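Local coordinates for extracellular solute-binding protein, family 1 (Bifidobacterium longum subsp. infantis ATCC 15697, PDB 3OMB) that binds a magnesium ion and probably captures a solute, perhaps a carbohydrate, outside the cell for delivery to an ABC-type transporter, at residues A[43-48]-A[75-80]; A[50-55]-A[416-421]; A[98-103]-A[421-426]. One frame throughout, in Å; residues are numbered along the deposited sequence.

Contact 1 (A[43-48]-A[75-80]); sequences TVLVKK and QEVTRE
V44 to K48 run beside Q75 to T78 as parallel strands, their axes 4.4 Å apart at closest and turned by 31°, with Q75 N bonded to V44 O, V46 N to Q75 O, V77 N to V46 O and K48 N to V77 O. This is the pairing expected of a beta-alpha-beta unit, here strand 41-48, helix 59-68 and strand 71-78. One face of the pair carries L45, K47, Q75 and V77. L45 CD1 touches V77 CG2 at 3.9 Å and also lies 3.8 Å from Q75 CD, so its methyl bridges a branched side chain and an amide; W82 of helix 79-92 covers L45, K47 and V77. Further along, K47 and R79 cross at about a right angle, K47 CD packing 4.0 Å from R79 CG. Their charged ends go to different partners, R79 to E420 and K47, weakly, to N101 O. On the other face the K48 chain curls through three successive bends, and NZ reaches E76 OE1 at 2.6 Å, meeting that oxygen nearly along its C-O axis. K48 NZ also donates to E53 O, while E76 OE1 accepts M55 N. The ion pair is therefore gripped from both ends by the backbone of the following loop, which is likely to hold both charged groups in place and temper the cost of burying the lysine.

Contact 2 (A[50-55]-A[416-421]); sequences ANQEKM and PGLSEL
L418 O draws two N-H groups, a firm one from L421 N at 2.8 Å within its own turn and a weak one from Q52 NE2 at 3.1 Å across the contact. The weak bond is bent, with an N-H...O angle of 123°, because L418 O stands well out of the plane of the Q52 carboxamide. On the same face of that amide, G417 O sits almost directly above Q52 CD, 3.2 Å away, so two successive backbone carbonyls lean over one flat group. The first torsion places Q52 CG anti to its own carbonyl carbon (chi1 -69°), and the extended chain beyond brings the amide under the carbonyls of G417 and L418. Its rotation is fixed at the other end, where OE1 accepts the backbone N of N49, which leaves NE2 directed toward L418. The Q52 and L418 side chains meet at about a right angle. L418 begins by pointing away from 50-55, yet its CD2 methyl comes back to lie 3.8 Å from Q52 OE1 and 4.2 Å from the selenium of M55, a selenomethionine in this crystal. At the far end E53 OE1 rests against P416, 3.9 Å from its CA, the two side chains crossing at about a right angle. The contact thus joins two irregular segments by amide-to-carbonyl packing and a few apolar touches. Backbone bonds from N51 and E53 to Y415 extend the join. The segment 50-55 follows strand 41-48 and precedes helix 59-68; 416-421 comes after helix 403-411, whose L406 and L409 pack on P416, and is hydrogen-bonded through the backbone of L418 and S419 to that of Q382 in helix 376-384.

Contact 3 (A[98-103]-A[421-426]); sequences VNLNGY and LLVGWI
The carboxamide of N101 is held between two methyl groups, V423 CG2 over one face and L421 CD2 over the other. V423 CG2 stands 3.4 Å from N101 ND2, and L421 CD2 lies 3.8 Å from the same nitrogen, almost straight above it. L421 O, at 3.1 Å from N101 ND2, is the nearest atom of 421-426. A second flat group, the ring of Y103, has N99 CG at its edge, and the rings of W82 and F115 meet it at steep angles. N101 ND2 donates to a water 3.1 Å away, and this water in turn probably donates to L422 O at 2.9 Å, bridging the two segments. With CG anti to its carbonyl carbon (chi1 -75°), the N101 carboxamide is sent toward 421-426. N101 itself has a left-handed backbone conformation, which turns the chain just past the end of strand 98-100. That strand is the third in a sheet ordered 71-78, 41-48, 98-100, 352-356, with the last antiparallel to the rest, an arrangement consistent with the type II periplasmic-binding-protein fold. An alanine in place of N101 would remove the carboxamide, which would probably leave the bridging water without the ND2 donor and open a gap between the V423 and L421 methyls. One residue earlier, L100 continues the apolar part of the interface: its CB lies 3.8 Å from V423 CG2, and its CD2 is 3.9 Å from V423 CG1. Both L100 and V423 also touch L354 of strand 352-356. Beyond V423, whose O accepts Q382 NE2, the segment continues to W425, stacked on F131.

How the contacts relate
The three contacts form one compact patch, their centres 10 to 12 Å apart, on the same side of the chain's centre and away from the magnesium site. Contacts 1 and 3 share a sheet, since strand 98-100 lies next to strand 41-48, opposite 71-78; both segments of contact 1 precede those of contact 3 in sequence, while the segments of contact 2 alternate with those of both others. Contacts 2 and 3 meet at L421, in the loop between helix 403-411 and strand 431-433. The R79 to E420 salt bridge ties contact 1 to contact 2. This loop, more than 300 residues later, thereby returns to pack against the sheet near the ends of strands 41-48 and 98-100.

Contact 1 (A[43-48]-A[75-80])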
loop_
_atom_site.group_PDB
_atom_site.type_symbol
_atom_site.label_atom_id
_atom_site.label_comp_id
_atom_site.label_asym_id
_atom_site.label_seq_id
_atom_site.Cartn_x
_atom_site.Cartn_y
_atom_site.Cartn_z
ATOM N N THR A 43 -1.359 24.812 15.638
ATOM C CA THR A 43 -1.147 23.435 16.090
ATOM C C THR A 43 -1.265 22.483 14.916
ATOM O O THR A 43 -2.178 22.593 14.102
ATOM C CB THR A 43 -2.148 23.011 17.189
ATOM O OG1 THR A 43 -3.475 23.340 16.774
ATOM C CG2 THR A 43 -1.849 23.735 18.501
ATOM N N VAL A 44 -0.323 21.559 14.818
ATOM C CA VAL A 44 -0.293 20.592 13.734
ATOM C C VAL A 44 -0.018 19.230 14.314
ATOM O O VAL A 44 1.045 19.002 14.898
ATOM C CB VAL A 44 0.819 20.909 12.719
ATOM C CG1 VAL A 44 0.795 19.896 11.561
ATOM C CG2 VAL A 44 0.672 22.321 12.196
ATOM N N LEU A 45 -0.972 18.323 14.154
ATOM C CA LEU A 45 -0.758 16.925 14.492
ATOM C C LEU A 45 -0.082 16.258 13.270
ATOM O O LEU A 45 -0.480 16.510 12.146
ATOM C CB LEU A 45 -2.092 16.254 14.792
ATOM C CG LEU A 45 -1.945 14.738 14.915
ATOM C CD1 LEU A 45 -2.006 14.330 16.360
ATOM C CD2 LEU A 45 -2.987 14.044 14.062
ATOM N N VAL A 46 0.945 15.440 13.508
ATOM C CA VAL A 46 1.691 14.766 12.442
ATOM C C VAL A 46 2.034 13.329 12.872
ATOM O O VAL A 46 2.671 13.093 13.904
ATOM C CB VAL A 46 2.993 15.546 12.020
ATOM C CG1 VAL A 46 3.924 15.825 13.219
ATOM C CG2 VAL A 46 3.719 14.808 10.923
ATOM N N LYS A 47 1.587 12.379 12.077
ATOM C CA LYS A 47 1.941 10.978 12.270
ATOM C C LYS A 47 3.359 10.752 11.758
ATOM O O LYS A 47 3.730 11.286 10.709
ATOM C CB LYS A 47 0.966 10.098 11.499
ATOM C CG LYS A 47 1.060 8.614 11.857
ATOM C CD LYS A 47 0.303 7.778 10.855
ATOM C CE LYS A 47 -1.090 7.477 11.338
ATOM N NZ LYS A 47 -1.923 6.967 10.206
ATOM N N LYS A 48 4.131 9.963 12.509
ATOM C CA LYS A 48 5.549 9.689 12.238
ATOM C C LYS A 48 5.839 8.183 12.197
ATOM O O LYS A 48 5.106 7.385 12.790
ATOM C CB LYS A 48 6.424 10.293 13.347
ATOM C CG LYS A 48 6.134 11.751 13.721
ATOM C CD LYS A 48 6.672 12.742 12.676
ATOM C CE LYS A 48 8.206 12.724 12.578
ATOM N NZ LYS A 48 8.901 13.019 13.857
ATOM N N GLN A 75 2.570 18.344 17.090
ATOM C CA GLN A 75 2.193 17.266 17.979
ATOM C C GLN A 75 2.495 15.953 17.262
ATOM O O GLN A 75 1.727 15.522 16.421
ATOM C CB GLN A 75 0.717 17.398 18.363
ATOM C CG GLN A 75 0.294 16.526 19.516
ATOM C CD GLN A 75 -1.212 16.245 19.516
ATOM O OE1 GLN A 75 -1.640 15.198 19.998
ATOM N NE2 GLN A 75 -2.017 17.172 18.972
ATOM N N GLU A 76 3.620 15.332 17.596
ATOM C CA GLU A 76 4.101 14.168 16.860
ATOM C C GLU A 76 3.579 12.887 17.458
ATOM O O GLU A 76 3.716 12.679 18.652
ATOM C CB GLU A 76 5.621 14.122 16.869
ATOM C CG GLU A 76 6.247 15.409 16.377
ATOM C CD GLU A 76 7.752 15.426 16.562
ATOM O OE1 GLU A 76 8.455 14.693 15.839
ATOM O OE2 GLU A 76 8.232 16.181 17.421
ATOM N N VAL A 77 2.993 12.032 16.626
ATOM C CA VAL A 77 2.479 10.752 17.096
ATOM C C VAL A 77 2.935 9.629 16.167
ATOM O O VAL A 77 2.865 9.774 14.959
ATOM C CB VAL A 77 0.912 10.748 17.233
ATOM C CG1 VAL A 77 0.450 11.637 18.397
ATOM C CG2 VAL A 77 0.217 11.138 15.905
ATOM N N THR A 78 3.401 8.514 16.725
ATOM C CA THR A 78 3.763 7.353 15.893
ATOM C C THR A 78 2.507 6.608 15.424
ATOM O O THR A 78 1.409 6.829 15.950
ATOM C CB THR A 78 4.684 6.367 16.625
ATOM O OG1 THR A 78 4.013 5.901 17.799
ATOM C CG2 THR A 78 6.004 7.031 17.018
ATOM N N ARG A 79 2.679 5.723 14.442
ATOM C CA ARG A 79 1.571 4.963 13.866
ATOM C C ARG A 79 0.765 4.237 14.926
ATOM O O ARG A 79 -0.464 4.201 14.864
ATOM C CB ARG A 79 2.081 3.951 12.839
ATOM C CG ARG A 79 2.622 4.574 11.557
ATOM C CD ARG A 79 3.072 3.471 10.606
ATOM N NE ARG A 79 3.595 3.978 9.340
ATOM C CZ ARG A 79 2.859 4.247 8.260
ATOM N NH1 ARG A 79 3.451 4.686 7.152
ATOM N NH2 ARG A 79 1.534 4.085 8.281
ATOM N N GLU A 80 1.483 3.692 15.902
ATOM C CA GLU A 80 0.945 2.779 16.920
ATOM C C GLU A 80 0.368 3.551 18.109
ATOM O O GLU A 80 -0.661 3.163 18.669
ATOM C CB GLU A 80 2.068 1.842 17.371
ATOM C CG GLU A 80 3.353 2.060 16.525
ATOM C CD GLU A 80 4.282 0.853 16.454
ATOM O OE1 GLU A 80 4.691 0.324 17.516
ATOM O OE2 GLU A 80 4.634 0.452 15.320
#

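Contact 2 (A[50-55]-A[416-421])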
loop_
_atom_site.group_PDB
_atom_site.type_symbol
_atom_site.label_atom_id
_atom_site.label_comp_id
_atom_site.label_asym_id
_atom_site.label_seq_id
_atom_site.Cartn_x
_atom_site.Cartn_y
_atom_site.Cartn_z
ATOM N N ALA A 50 8.646 5.501 13.634
ATOM C CA ALA A 50 9.643 5.519 14.730
ATOM C C ALA A 50 11.089 5.824 14.294
ATOM O O ALA A 50 11.883 6.299 15.089
ATOM C CB ALA A 50 9.608 4.194 15.544
ATOM N N ASN A 51 11.436 5.560 13.041
ATOM C CA ASN A 51 12.816 5.817 12.605
ATOM C C ASN A 51 13.106 7.276 12.208
ATOM O O ASN A 51 14.208 7.604 11.777
ATOM C CB ASN A 51 13.231 4.836 11.498
ATOM C CG ASN A 51 12.479 5.050 10.208
ATOM O OD1 ASN A 51 11.601 5.916 10.104
ATOM N ND2 ASN A 51 12.824 4.260 9.201
ATOM N N GLN A 52 12.115 8.143 12.375
ATOM C CA GLN A 52 12.251 9.530 11.987
ATOM C C GLN A 52 12.747 10.452 13.098
ATOM O O GLN A 52 12.416 10.312 14.276
ATOM C CB GLN A 52 10.938 10.054 11.389
ATOM C CG GLN A 52 10.630 9.419 10.045
ATOM C CD GLN A 52 9.184 9.562 9.642
ATOM O OE1 GLN A 52 8.380 10.180 10.344
ATOM N NE2 GLN A 52 8.841 9.001 8.494
ATOM N N GLU A 53 13.572 11.395 12.678
ATOM C CA GLU A 53 13.994 12.533 13.476
ATOM C C GLU A 53 12.776 13.348 13.975
ATOM O O GLU A 53 11.695 13.330 13.360
ATOM C CB GLU A 53 14.920 13.328 12.547
ATOM C CG GLU A 53 15.160 14.800 12.762
ATOM C CD GLU A 53 16.433 15.260 12.027
ATOM O OE1 GLU A 53 16.336 15.868 10.925
ATOM O OE2 GLU A 53 17.545 14.974 12.544
ATOM N N LYS A 54 12.934 14.031 15.103
ATOM C CA LYS A 54 11.876 14.919 15.617
ATOM C C LYS A 54 11.711 16.128 14.693
ATOM O O LYS A 54 12.697 16.591 14.100
ATOM C CB LYS A 54 12.166 15.389 17.051
ATOM C CG LYS A 54 12.204 14.271 18.085
ATOM C CD LYS A 54 12.207 14.838 19.525
ATOM C CE LYS A 54 12.111 13.729 20.610
ATOM N NZ LYS A 54 13.417 13.000 20.828
HETATM N N MSE A 55 10.471 16.613 14.579
HETATM C CA MSE A 55 10.125 17.784 13.755
HETATM C C MSE A 55 11.001 18.973 14.111
HETATM O O MSE A 55 11.464 19.701 13.237
HETATM C CB MSE A 55 8.650 18.210 13.945
HETATM C CG MSE A 55 7.583 17.173 13.593
HETATM SE SE MSE A 55 7.819 16.366 11.836
HETATM C CE MSE A 55 7.845 17.984 10.757
ATOM N N PRO A 416 15.385 12.099 7.916
ATOM C CA PRO A 416 15.263 13.566 8.013
ATOM C C PRO A 416 13.918 14.129 7.523
ATOM O O PRO A 416 13.748 15.359 7.439
ATOM C CB PRO A 416 16.429 14.069 7.155
ATOM C CG PRO A 416 16.623 13.014 6.135
ATOM C CD PRO A 416 16.222 11.695 6.772
ATOM N N GLY A 417 12.978 13.252 7.193
ATOM C CA GLY A 417 11.664 13.694 6.753
ATOM C C GLY A 417 10.551 12.753 7.150
ATOM O O GLY A 417 10.721 11.923 8.043
ATOM N N LEU A 418 9.409 12.896 6.485
ATOM C CA LEU A 418 8.237 12.060 6.729
ATOM C C LEU A 418 8.137 10.852 5.797
ATOM O O LEU A 418 7.302 9.963 6.012
ATOM C CB LEU A 418 6.969 12.902 6.608
ATOM C CG LEU A 418 6.811 13.975 7.683
ATOM C CD1 LEU A 418 5.579 14.801 7.412
ATOM C CD2 LEU A 418 6.748 13.361 9.087
ATOM N N SER A 419 8.960 10.842 4.743
ATOM C CA SER A 419 9.038 9.690 3.833
ATOM C C SER A 419 7.644 9.397 3.273
ATOM O O SER A 419 6.959 10.328 2.806
ATOM C CB SER A 419 9.663 8.468 4.543
ATOM O OG SER A 419 9.984 7.450 3.593
ATOM N N GLU A 420 7.195 8.146 3.334
ATOM C CA GLU A 420 5.884 7.820 2.775
ATOM C C GLU A 420 4.691 8.499 3.508
ATOM O O GLU A 420 3.571 8.476 3.007
ATOM C CB GLU A 420 5.674 6.292 2.642
ATOM C CG GLU A 420 5.160 5.595 3.918
ATOM C CD GLU A 420 6.255 5.254 4.926
ATOM O OE1 GLU A 420 7.436 5.492 4.622
ATOM O OE2 GLU A 420 5.928 4.740 6.029
ATOM N N LEU A 421 4.941 9.092 4.677
ATOM C CA LEU A 421 3.910 9.834 5.424
ATOM C C LEU A 421 3.881 11.320 5.071
ATOM O O LEU A 421 3.345 12.138 5.828
ATOM C CB LEU A 421 4.094 9.661 6.936
ATOM C CG LEU A 421 3.789 8.255 7.464
ATOM C CD1 LEU A 421 4.459 8.039 8.800
ATOM C CD2 LEU A 421 2.268 7.998 7.554
#

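Contact 3 (A[98-103]-A[421-426])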
loop_
_atom_site.group_PDB
_atom_site.type_symbol
_atom_site.label_atom_id
_atom_site.label_comp_id
_atom_site.label_asym_id
_atom_site.label_seq_id
_atom_site.Cartn_x
_atom_site.Cartn_y
_atom_site.Cartn_z
ATOM N N VAL A 98 -4.225 21.803 12.094
ATOM C CA VAL A 98 -3.850 21.100 10.884
ATOM C C VAL A 98 -3.484 19.675 11.300
ATOM O O VAL A 98 -2.815 19.468 12.312
ATOM C CB VAL A 98 -2.662 21.794 10.164
ATOM C CG1 VAL A 98 -2.176 20.977 8.923
ATOM C CG2 VAL A 98 -3.023 23.237 9.775
ATOM N N ASN A 99 -3.928 18.697 10.516
ATOM C CA ASN A 99 -3.725 17.305 10.870
ATOM C C ASN A 99 -3.163 16.546 9.685
ATOM O O ASN A 99 -3.776 16.510 8.611
ATOM C CB ASN A 99 -5.039 16.688 11.326
ATOM C CG ASN A 99 -5.628 17.407 12.504
ATOM O OD1 ASN A 99 -5.309 17.092 13.632
ATOM N ND2 ASN A 99 -6.465 18.403 12.247
ATOM N N LEU A 100 -1.991 15.952 9.896
ATOM C CA LEU A 100 -1.288 15.213 8.857
ATOM C C LEU A 100 -1.395 13.713 9.110
ATOM O O LEU A 100 -0.861 13.204 10.092
ATOM C CB LEU A 100 0.188 15.660 8.756
ATOM C CG LEU A 100 0.455 17.174 8.686
ATOM C CD1 LEU A 100 1.932 17.440 8.450
ATOM C CD2 LEU A 100 -0.389 17.889 7.617
ATOM N N ASN A 101 -2.092 13.022 8.212
ATOM C CA ASN A 101 -2.371 11.600 8.333
ATOM C C ASN A 101 -3.000 11.270 9.676
ATOM O O ASN A 101 -2.675 10.259 10.285
ATOM C CB ASN A 101 -1.117 10.748 8.105
ATOM C CG ASN A 101 -0.730 10.657 6.643
ATOM O OD1 ASN A 101 -1.490 10.162 5.820
ATOM N ND2 ASN A 101 0.467 11.113 6.321
ATOM N N GLY A 102 -3.878 12.151 10.141
ATOM C CA GLY A 102 -4.586 11.932 11.401
ATOM C C GLY A 102 -5.931 11.272 11.199
ATOM O O GLY A 102 -6.245 10.301 11.871
ATOM N N TYR A 103 -6.696 11.783 10.241
ATOM C CA TYR A 103 -8.109 11.448 10.085
ATOM C C TYR A 103 -8.476 11.180 8.652
ATOM O O TYR A 103 -7.815 11.643 7.739
ATOM C CB TYR A 103 -8.952 12.626 10.568
ATOM C CG TYR A 103 -8.606 13.034 11.968
ATOM C CD1 TYR A 103 -9.020 12.268 13.049
ATOM C CD2 TYR A 103 -7.826 14.162 12.208
ATOM C CE1 TYR A 103 -8.669 12.620 14.342
ATOM C CE2 TYR A 103 -7.484 14.533 13.504
ATOM C CZ TYR A 103 -7.914 13.763 14.563
ATOM O OH TYR A 103 -7.582 14.116 15.844
ATOM N N LEU A 421 4.941 9.092 4.677
ATOM C CA LEU A 421 3.910 9.834 5.424
ATOM C C LEU A 421 3.881 11.320 5.071
ATOM O O LEU A 421 3.345 12.138 5.828
ATOM C CB LEU A 421 4.094 9.661 6.936
ATOM C CG LEU A 421 3.789 8.255 7.464
ATOM C CD1 LEU A 421 4.459 8.039 8.800
ATOM C CD2 LEU A 421 2.268 7.998 7.554
ATOM N N LEU A 422 4.442 11.674 3.915
ATOM C CA LEU A 422 4.426 13.065 3.496
ATOM C C LEU A 422 2.970 13.446 3.213
ATOM O O LEU A 422 2.132 12.605 2.834
ATOM C CB LEU A 422 5.282 13.274 2.253
ATOM C CG LEU A 422 4.572 13.093 0.900
ATOM C CD1 LEU A 422 5.352 13.776 -0.224
ATOM C CD2 LEU A 422 4.364 11.641 0.595
ATOM N N VAL A 423 2.666 14.712 3.425
ATOM C CA VAL A 423 1.364 15.219 3.093
ATOM C C VAL A 423 1.665 16.393 2.165
ATOM O O VAL A 423 2.120 17.448 2.595
ATOM C CB VAL A 423 0.629 15.611 4.377
ATOM C CG1 VAL A 423 -0.694 16.228 4.072
ATOM C CG2 VAL A 423 0.411 14.380 5.238
ATOM N N GLY A 424 1.437 16.186 0.879
ATOM C CA GLY A 424 1.933 17.086 -0.156
ATOM C C GLY A 424 1.903 16.251 -1.412
ATOM O O GLY A 424 1.236 15.224 -1.443
ATOM N N TRP A 425 2.591 16.679 -2.455
ATOM C CA TRP A 425 2.615 15.895 -3.679
ATOM C C TRP A 425 3.903 16.171 -4.447
ATOM O O TRP A 425 4.377 17.288 -4.462
ATOM C CB TRP A 425 1.375 16.142 -4.539
ATOM C CG TRP A 425 1.346 17.461 -5.288
ATOM C CD1 TRP A 425 1.302 18.717 -4.737
ATOM C CD2 TRP A 425 1.343 17.646 -6.714
ATOM N NE1 TRP A 425 1.263 19.663 -5.730
ATOM C CE2 TRP A 425 1.308 19.039 -6.952
ATOM C CE3 TRP A 425 1.382 16.769 -7.812
ATOM C CZ2 TRP A 425 1.289 19.588 -8.249
ATOM C CZ3 TRP A 425 1.365 17.317 -9.117
ATOM C CH2 TRP A 425 1.329 18.715 -9.316
ATOM N N ILE A 426 4.476 15.128 -5.041
ATOM C CA ILE A 426 5.673 15.270 -5.864
ATOM C C ILE A 426 5.181 15.376 -7.287
ATOM O O ILE A 426 4.611 14.402 -7.813
ATOM C CB ILE A 426 6.626 14.048 -5.773
ATOM C CG1 ILE A 426 7.060 13.767 -4.325
ATOM C CG2 ILE A 426 7.875 14.253 -6.685
ATOM C CD1 ILE A 426 7.852 14.852 -3.703
HETATM O O HOH W 1 1.198 9.941 3.502
#